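Local coordinates for protein ADP-ribosylating toxin CARDS (Mycoplasma pneumoniae, PDB 4TLV) that transfers ADP-ribose from NAD(+) to multiple target proteins in vitro as a mono-ADP-ribosylating virulence toxin and causes vacuolation of mammalian cells, at residues E271-L279 and F310-D318; Q332-F340 and H351-Q362. All coordinates share one frame; numbering follows the deposited sequence.

Contact 1: E271-L279 and F310-D318; sequences ELEDTPVYL and FPQTIFFWD
Thr313 O is gripped by a water held on Val277 N and touched by the CA-H of Pro276. The water donates at 2.7 Å from its O to Thr313 O, while the C-H group adds a weaker contact, Pro276 CA to Thr313 O 3.4 Å. The pattern recurs two residues on: a second water donates to Phe315 O, accepts from Thr275 N and makes a weak bond to Glu273 O. Between these two bridges lies one direct backbone bond, Phe315 N to Thr275 O, long at 3.3 Å but fairly straight at 164°. Two segments that do not zip up as a regular ladder are thus joined largely through water.

Ile314 has the largest share of the contact, and its two methyl ends divide the work. The Ile314 and Asp274 side chains cross at about a right angle, with Ile314 CG2, anti to its own backbone N, 3.8 Å from Asp274 CB. The other branch turns back at chi2 -57° and brings CD1 alongside the proline ring, 3.8 Å from Pro276 CD. The carboxylate of Asp274 is engaged by Lys326 in a salt bridge. One residue beyond the proline, Val277 CG2 meets Phe315 CB at 4.0 Å.

The contact lies where the solvent-exposed KELED motif, residues 270-274, runs on into the beta-trefoil D2 domain. Val277 pairs through its backbone with Leu290 of strand 287-293 and packs on Ile420 of strand 415-421, whereas Phe315 rests on Ala292 and on Leu325 of strand 323-325.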
# COMPACT_ATOMS: atom_id res chain seq x y z
N GLU A 271 8.50 2.68 19.85
CA GLU A 271 7.99 1.39 20.30
C GLU A 271 8.62 0.20 19.59
O GLU A 271 8.46 -0.94 20.05
CB GLU A 271 6.45 1.33 20.11
CG GLU A 271 5.68 2.32 20.97
CD GLU A 271 4.25 2.58 20.50
OE1 GLU A 271 3.88 2.16 19.39
OE2 GLU A 271 3.49 3.22 21.27
N LEU A 272 9.28 0.42 18.45
CA LEU A 272 9.68 -0.72 17.61
C LEU A 272 10.77 -1.55 18.25
O LEU A 272 11.71 -1.00 18.81
CB LEU A 272 10.15 -0.26 16.22
CG LEU A 272 9.13 0.57 15.42
CD1 LEU A 272 9.68 0.89 14.04
CD2 LEU A 272 7.80 -0.17 15.31
N GLU A 273 10.65 -2.87 18.16
CA GLU A 273 11.65 -3.81 18.65
C GLU A 273 11.88 -4.86 17.59
O GLU A 273 10.98 -5.15 16.80
CB GLU A 273 11.16 -4.53 19.92
CG GLU A 273 10.81 -3.62 21.07
CD GLU A 273 9.86 -4.27 22.09
OE1 GLU A 273 9.26 -5.35 21.81
OE2 GLU A 273 9.70 -3.67 23.17
N ASP A 274 13.08 -5.43 17.57
CA ASP A 274 13.39 -6.52 16.66
C ASP A 274 12.78 -7.81 17.19
O ASP A 274 13.05 -8.22 18.32
CB ASP A 274 14.91 -6.69 16.55
CG ASP A 274 15.57 -5.57 15.75
OD1 ASP A 274 14.86 -4.80 15.06
OD2 ASP A 274 16.81 -5.49 15.81
N THR A 275 11.94 -8.45 16.38
CA THR A 275 11.25 -9.66 16.83
C THR A 275 11.50 -10.84 15.90
O THR A 275 11.20 -10.76 14.70
CB THR A 275 9.71 -9.43 16.89
OG1 THR A 275 9.23 -9.03 15.60
CG2 THR A 275 9.36 -8.32 17.88
N PRO A 276 12.03 -11.94 16.44
CA PRO A 276 12.01 -13.19 15.67
C PRO A 276 10.58 -13.73 15.65
O PRO A 276 9.73 -13.23 16.40
CB PRO A 276 12.92 -14.11 16.48
CG PRO A 276 12.77 -13.60 17.89
CD PRO A 276 12.77 -12.10 17.71
N VAL A 277 10.31 -14.73 14.82
CA VAL A 277 8.97 -15.24 14.64
C VAL A 277 8.94 -16.75 14.88
O VAL A 277 9.67 -17.51 14.24
CB VAL A 277 8.44 -14.96 13.22
CG1 VAL A 277 7.02 -15.49 13.06
CG2 VAL A 277 8.51 -13.43 12.93
N TYR A 278 8.07 -17.17 15.81
CA TYR A 278 7.91 -18.57 16.19
C TYR A 278 6.53 -19.10 15.83
O TYR A 278 5.53 -18.48 16.16
CB TYR A 278 8.08 -18.73 17.70
CG TYR A 278 9.49 -18.54 18.20
CD1 TYR A 278 10.04 -17.27 18.32
CD2 TYR A 278 10.26 -19.63 18.56
CE1 TYR A 278 11.33 -17.10 18.79
CE2 TYR A 278 11.55 -19.47 19.04
CZ TYR A 278 12.08 -18.20 19.14
OH TYR A 278 13.36 -18.05 19.61
N LEU A 279 6.50 -20.25 15.17
CA LEU A 279 5.25 -20.88 14.79
C LEU A 279 5.14 -22.28 15.40
O LEU A 279 6.15 -22.93 15.64
CB LEU A 279 5.14 -20.96 13.26
CG LEU A 279 5.24 -19.59 12.59
CD1 LEU A 279 6.49 -19.53 11.76
CD2 LEU A 279 4.00 -19.28 11.76
N PHE A 310 23.98 -16.88 5.23
CA PHE A 310 23.46 -17.15 6.57
C PHE A 310 21.98 -16.79 6.66
O PHE A 310 21.51 -15.92 5.94
CB PHE A 310 24.27 -16.40 7.63
CG PHE A 310 24.30 -14.90 7.45
CD1 PHE A 310 25.19 -14.31 6.57
CD2 PHE A 310 23.44 -14.08 8.18
CE1 PHE A 310 25.23 -12.93 6.40
CE2 PHE A 310 23.47 -12.70 8.03
CZ PHE A 310 24.37 -12.12 7.14
N PRO A 311 21.25 -17.47 7.55
CA PRO A 311 19.82 -17.22 7.70
C PRO A 311 19.61 -15.92 8.47
O PRO A 311 20.36 -15.62 9.39
CB PRO A 311 19.33 -18.41 8.54
CG PRO A 311 20.50 -19.37 8.63
CD PRO A 311 21.73 -18.54 8.44
N GLN A 312 18.60 -15.16 8.08
CA GLN A 312 18.25 -13.96 8.83
C GLN A 312 16.92 -14.22 9.54
O GLN A 312 16.08 -14.96 9.03
CB GLN A 312 18.25 -12.74 7.90
CG GLN A 312 19.68 -12.40 7.43
CD GLN A 312 19.74 -11.18 6.54
OE1 GLN A 312 18.79 -10.40 6.47
NE2 GLN A 312 20.87 -10.99 5.86
N THR A 313 16.75 -13.63 10.71
CA THR A 313 15.78 -14.13 11.67
C THR A 313 14.78 -13.08 12.14
O THR A 313 13.81 -13.41 12.79
CB THR A 313 16.48 -14.70 12.93
OG1 THR A 313 17.12 -13.63 13.64
CG2 THR A 313 17.54 -15.73 12.55
N ILE A 314 15.04 -11.81 11.83
CA ILE A 314 14.16 -10.75 12.32
C ILE A 314 13.20 -10.26 11.23
O ILE A 314 13.63 -9.86 10.15
CB ILE A 314 14.95 -9.54 12.87
CG1 ILE A 314 15.93 -9.98 13.98
CG2 ILE A 314 13.98 -8.41 13.31
CD1 ILE A 314 15.28 -10.73 15.18
N PHE A 315 11.91 -10.30 11.54
CA PHE A 315 10.87 -9.89 10.60
C PHE A 315 9.94 -8.88 11.24
O PHE A 315 9.87 -8.78 12.47
CB PHE A 315 10.03 -11.09 10.13
CG PHE A 315 10.84 -12.15 9.41
CD1 PHE A 315 11.55 -13.09 10.13
CD2 PHE A 315 10.88 -12.20 8.03
CE1 PHE A 315 12.31 -14.07 9.50
CE2 PHE A 315 11.64 -13.17 7.37
CZ PHE A 315 12.35 -14.11 8.12
N PHE A 316 9.23 -8.12 10.41
CA PHE A 316 8.15 -7.28 10.89
C PHE A 316 7.00 -7.29 9.91
O PHE A 316 7.19 -7.56 8.72
CB PHE A 316 8.63 -5.84 11.17
CG PHE A 316 9.18 -5.12 9.97
CD1 PHE A 316 8.32 -4.44 9.11
CD2 PHE A 316 10.54 -5.06 9.73
CE1 PHE A 316 8.82 -3.74 8.01
CE2 PHE A 316 11.05 -4.36 8.63
CZ PHE A 316 10.18 -3.72 7.76
N TRP A 317 5.80 -7.02 10.41
CA TRP A 317 4.60 -6.98 9.60
C TRP A 317 4.25 -5.50 9.51
O TRP A 317 4.08 -4.84 10.54
CB TRP A 317 3.50 -7.77 10.32
CG TRP A 317 2.19 -7.92 9.57
CD1 TRP A 317 2.02 -8.09 8.22
CD2 TRP A 317 0.89 -7.96 10.14
NE1 TRP A 317 0.67 -8.19 7.92
CE2 TRP A 317 -0.04 -8.13 9.09
CE3 TRP A 317 0.41 -7.85 11.46
CZ2 TRP A 317 -1.41 -8.18 9.31
CZ3 TRP A 317 -0.95 -7.92 11.68
CH2 TRP A 317 -1.85 -8.08 10.61
N ASP A 318 4.16 -4.97 8.29
CA ASP A 318 3.92 -3.52 8.10
C ASP A 318 2.49 -3.17 7.68
O ASP A 318 1.65 -4.04 7.51
CB ASP A 318 4.97 -2.91 7.14
CG ASP A 318 4.74 -3.29 5.67
OD1 ASP A 318 3.63 -3.70 5.28
OD2 ASP A 318 5.70 -3.16 4.88
O HOH W 1 10.99 -6.94 14.02
O HOH W 2 12.61 -15.73 13.41

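Contact 2: Q332-F340 and H351-Q362; sequences QISLSLTAF and HLSVSAVNAVNQ
Strands 335-340 and 351-354 form a twisted antiparallel hairpin, their axes 131° apart in direction, with Ser336-Ser353 and Thr338-His351 as hydrogen-bonded pairs and Leu337-Leu352 as a non-hydrogen-bonded pair. Leu337 and Leu352 share one face of this ladder, CD1 of the first against CD2 of the second, and Leu335 CD1 also reaches Leu352 CD1 at 4.0 Å.

Ser336, Thr338, His351 and Ser353 point to the other face, and Ser334 and Ser355 join their hydroxyls at one end of the ladder. Ser355 OG is held by two others, 2.8 Å from Ser334 OG and 2.7 Å from Ser336 OG. A chi1 of 171° swings the Ser334 hydroxyl away from its own N to this meeting point. Thr338 OG1 and Ser353 OG bond at 2.7 Å. The amide of Gln362 fastens the chain returning behind them: its NE2 donates to Val354 O at 2.7 Å and more weakly to Ser353 OG, while OE1 accepts from Ala356 N, so its flip is settled. Next to it the backbone of Asn361 takes over as partner, Ala339 N to Asn361 O 2.9 Å, and a water joins Asn361 ND2 to Ala339 O.

Thr338 CG2 sits over one face of the Phe340 ring, offset toward the rim, Ser353 CB lies at the ring's edge, and His351 CB comes within 3.6 Å of Phe340 CD2. Within the D2 trefoil, the backbones of Leu335 and Leu337 also bond to Leu325 and Ile323 of strand 323-325, Leu352 bonds to Asn297, and Val354 packs on Phe441 of the D3 strand 441-443.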
# COMPACT_ATOMS: atom_id res chain seq x y z
N GLN A 332 20.44 -2.07 -1.38
CA GLN A 332 19.45 -1.21 -0.74
C GLN A 332 17.99 -1.59 -1.00
O GLN A 332 17.11 -0.76 -0.90
CB GLN A 332 19.70 0.25 -1.10
CG GLN A 332 21.11 0.73 -0.82
CD GLN A 332 21.40 2.07 -1.47
OE1 GLN A 332 21.39 2.18 -2.70
NE2 GLN A 332 21.63 3.09 -0.66
N ILE A 333 17.72 -2.85 -1.31
CA ILE A 333 16.32 -3.24 -1.40
C ILE A 333 15.87 -4.07 -0.20
O ILE A 333 16.66 -4.72 0.49
CB ILE A 333 15.95 -3.93 -2.73
CG1 ILE A 333 16.74 -5.21 -2.90
CG2 ILE A 333 16.10 -2.96 -3.94
CD1 ILE A 333 16.77 -5.68 -4.32
N SER A 334 14.57 -4.00 0.05
CA SER A 334 13.91 -4.69 1.14
C SER A 334 13.26 -5.93 0.54
O SER A 334 12.84 -5.91 -0.62
CB SER A 334 12.83 -3.77 1.71
OG SER A 334 12.01 -4.45 2.65
N LEU A 335 13.21 -7.02 1.32
CA LEU A 335 12.59 -8.27 0.88
C LEU A 335 11.42 -8.67 1.78
O LEU A 335 11.48 -8.51 2.99
CB LEU A 335 13.63 -9.38 0.87
CG LEU A 335 14.81 -9.17 -0.09
CD1 LEU A 335 15.99 -10.08 0.30
CD2 LEU A 335 14.38 -9.38 -1.55
N SER A 336 10.37 -9.22 1.16
CA SER A 336 9.12 -9.59 1.85
C SER A 336 8.73 -11.03 1.50
O SER A 336 9.02 -11.51 0.41
CB SER A 336 7.98 -8.67 1.39
OG SER A 336 8.15 -7.36 1.89
N LEU A 337 8.08 -11.70 2.45
CA LEU A 337 7.47 -13.01 2.22
C LEU A 337 6.44 -12.90 1.12
O LEU A 337 5.58 -12.01 1.15
CB LEU A 337 6.81 -13.52 3.50
CG LEU A 337 7.72 -14.37 4.40
CD1 LEU A 337 8.98 -13.65 4.81
CD2 LEU A 337 6.94 -14.88 5.62
N THR A 338 6.51 -13.80 0.15
CA THR A 338 5.65 -13.73 -1.02
C THR A 338 5.07 -15.12 -1.27
O THR A 338 5.80 -16.11 -1.27
CB THR A 338 6.48 -13.25 -2.24
OG1 THR A 338 7.15 -12.02 -1.91
CG2 THR A 338 5.60 -13.04 -3.45
N ALA A 339 3.75 -15.19 -1.45
CA ALA A 339 3.08 -16.45 -1.74
C ALA A 339 3.07 -16.71 -3.24
O ALA A 339 2.39 -16.00 -3.99
CB ALA A 339 1.66 -16.42 -1.20
N PHE A 340 3.84 -17.70 -3.68
CA PHE A 340 3.96 -18.04 -5.10
C PHE A 340 3.17 -19.30 -5.44
O PHE A 340 3.08 -20.23 -4.64
CB PHE A 340 5.42 -18.28 -5.47
CG PHE A 340 6.23 -17.03 -5.58
CD1 PHE A 340 6.16 -16.24 -6.73
CD2 PHE A 340 7.09 -16.65 -4.56
CE1 PHE A 340 6.92 -15.09 -6.84
CE2 PHE A 340 7.86 -15.50 -4.68
CZ PHE A 340 7.77 -14.72 -5.81
N HIS A 351 8.36 -17.59 -0.45
CA HIS A 351 9.71 -17.31 -0.94
C HIS A 351 9.86 -15.79 -0.85
O HIS A 351 8.87 -15.08 -0.81
CB HIS A 351 9.79 -17.75 -2.41
CG HIS A 351 11.18 -17.95 -2.93
ND1 HIS A 351 12.13 -18.85 -2.60
CD2 HIS A 351 11.70 -17.19 -3.96
CE1 HIS A 351 13.23 -18.59 -3.40
NE2 HIS A 351 12.94 -17.59 -4.22
N LEU A 352 11.09 -15.28 -0.83
CA LEU A 352 11.26 -13.83 -0.75
C LEU A 352 11.13 -13.19 -2.11
O LEU A 352 11.43 -13.81 -3.13
CB LEU A 352 12.63 -13.48 -0.15
CG LEU A 352 12.91 -13.88 1.30
CD1 LEU A 352 14.31 -13.40 1.69
CD2 LEU A 352 11.86 -13.29 2.23
N SER A 353 10.64 -11.95 -2.14
CA SER A 353 10.81 -11.09 -3.30
C SER A 353 10.90 -9.63 -2.88
O SER A 353 10.68 -9.30 -1.72
CB SER A 353 9.72 -11.31 -4.36
OG SER A 353 8.48 -10.84 -3.90
N VAL A 354 11.25 -8.76 -3.82
CA VAL A 354 11.41 -7.34 -3.52
C VAL A 354 10.11 -6.76 -2.95
O VAL A 354 9.04 -6.90 -3.55
CB VAL A 354 11.85 -6.56 -4.78
CG1 VAL A 354 11.83 -5.04 -4.54
CG2 VAL A 354 13.25 -7.00 -5.18
N SER A 355 10.20 -6.12 -1.78
CA SER A 355 9.01 -5.55 -1.13
C SER A 355 8.33 -4.54 -2.03
O SER A 355 8.98 -3.61 -2.51
CB SER A 355 9.40 -4.85 0.19
OG SER A 355 10.16 -5.71 1.03
N ALA A 356 7.03 -4.69 -2.24
CA ALA A 356 6.29 -3.82 -3.17
C ALA A 356 4.95 -3.51 -2.54
O ALA A 356 4.27 -4.41 -2.08
CB ALA A 356 6.06 -4.54 -4.49
N VAL A 357 4.56 -2.24 -2.56
CA VAL A 357 3.36 -1.84 -1.84
C VAL A 357 2.08 -2.31 -2.52
O VAL A 357 1.03 -2.36 -1.89
CB VAL A 357 3.29 -0.32 -1.62
CG1 VAL A 357 4.45 0.14 -0.74
CG2 VAL A 357 3.29 0.43 -2.96
N ASN A 358 2.18 -2.66 -3.81
CA ASN A 358 1.00 -3.06 -4.56
C ASN A 358 0.93 -4.55 -4.86
O ASN A 358 0.07 -4.98 -5.60
CB ASN A 358 0.90 -2.27 -5.88
CG ASN A 358 2.15 -2.42 -6.76
OD1 ASN A 358 3.27 -2.54 -6.25
ND2 ASN A 358 1.96 -2.41 -8.08
N ALA A 359 1.84 -5.34 -4.29
CA ALA A 359 1.85 -6.78 -4.60
C ALA A 359 0.91 -7.55 -3.68
O ALA A 359 1.21 -7.74 -2.50
CB ALA A 359 3.28 -7.32 -4.49
N VAL A 360 -0.22 -8.00 -4.23
CA VAL A 360 -1.21 -8.72 -3.43
C VAL A 360 -0.61 -9.99 -2.84
O VAL A 360 -0.94 -10.38 -1.72
CB VAL A 360 -2.49 -9.02 -4.24
CG1 VAL A 360 -3.48 -9.87 -3.42
CG2 VAL A 360 -3.17 -7.72 -4.68
N ASN A 361 0.30 -10.63 -3.57
CA ASN A 361 0.90 -11.87 -3.08
C ASN A 361 1.90 -11.66 -1.93
O ASN A 361 2.39 -12.63 -1.36
CB ASN A 361 1.51 -12.71 -4.22
CG ASN A 361 2.65 -12.00 -4.95
OD1 ASN A 361 3.10 -10.92 -4.55
ND2 ASN A 361 3.14 -12.63 -6.03
N GLN A 362 2.17 -10.40 -1.57
CA GLN A 362 2.96 -10.11 -0.37
C GLN A 362 2.10 -9.64 0.81
O GLN A 362 2.63 -9.21 1.84
CB GLN A 362 4.04 -9.04 -0.65
CG GLN A 362 5.03 -9.39 -1.76
CD GLN A 362 5.99 -8.24 -2.07
OE1 GLN A 362 5.97 -7.20 -1.42
NE2 GLN A 362 6.83 -8.43 -3.08
O HOH W 3 5.14 -9.94 2.67
O HOH W 4 1.94 -15.32 -6.59

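Contact 1 closes before contact 2 opens, so the two follow one another along the chain, with centres about 15 Å apart. They meet directly through packing of Phe315 CE2 on Leu337 CD1, 3.7 Å apart. Strand 323-325 mediates as well, pairing with strand 315-317 of contact 1 and bonding through its backbone to 335-340 of contact 2. Trp364 is a further common neighbour: its backbone O takes a weak bond from Trp317, and its NE1 donates to Leu337 O. Contact 1 faces the ADP-ribosyltransferase domain, where Glu273 bonds to His163, and Glu271 bonds to Glu222 N in the region thought to form the NAD(+)-binding pocket; contact 2 borders D3.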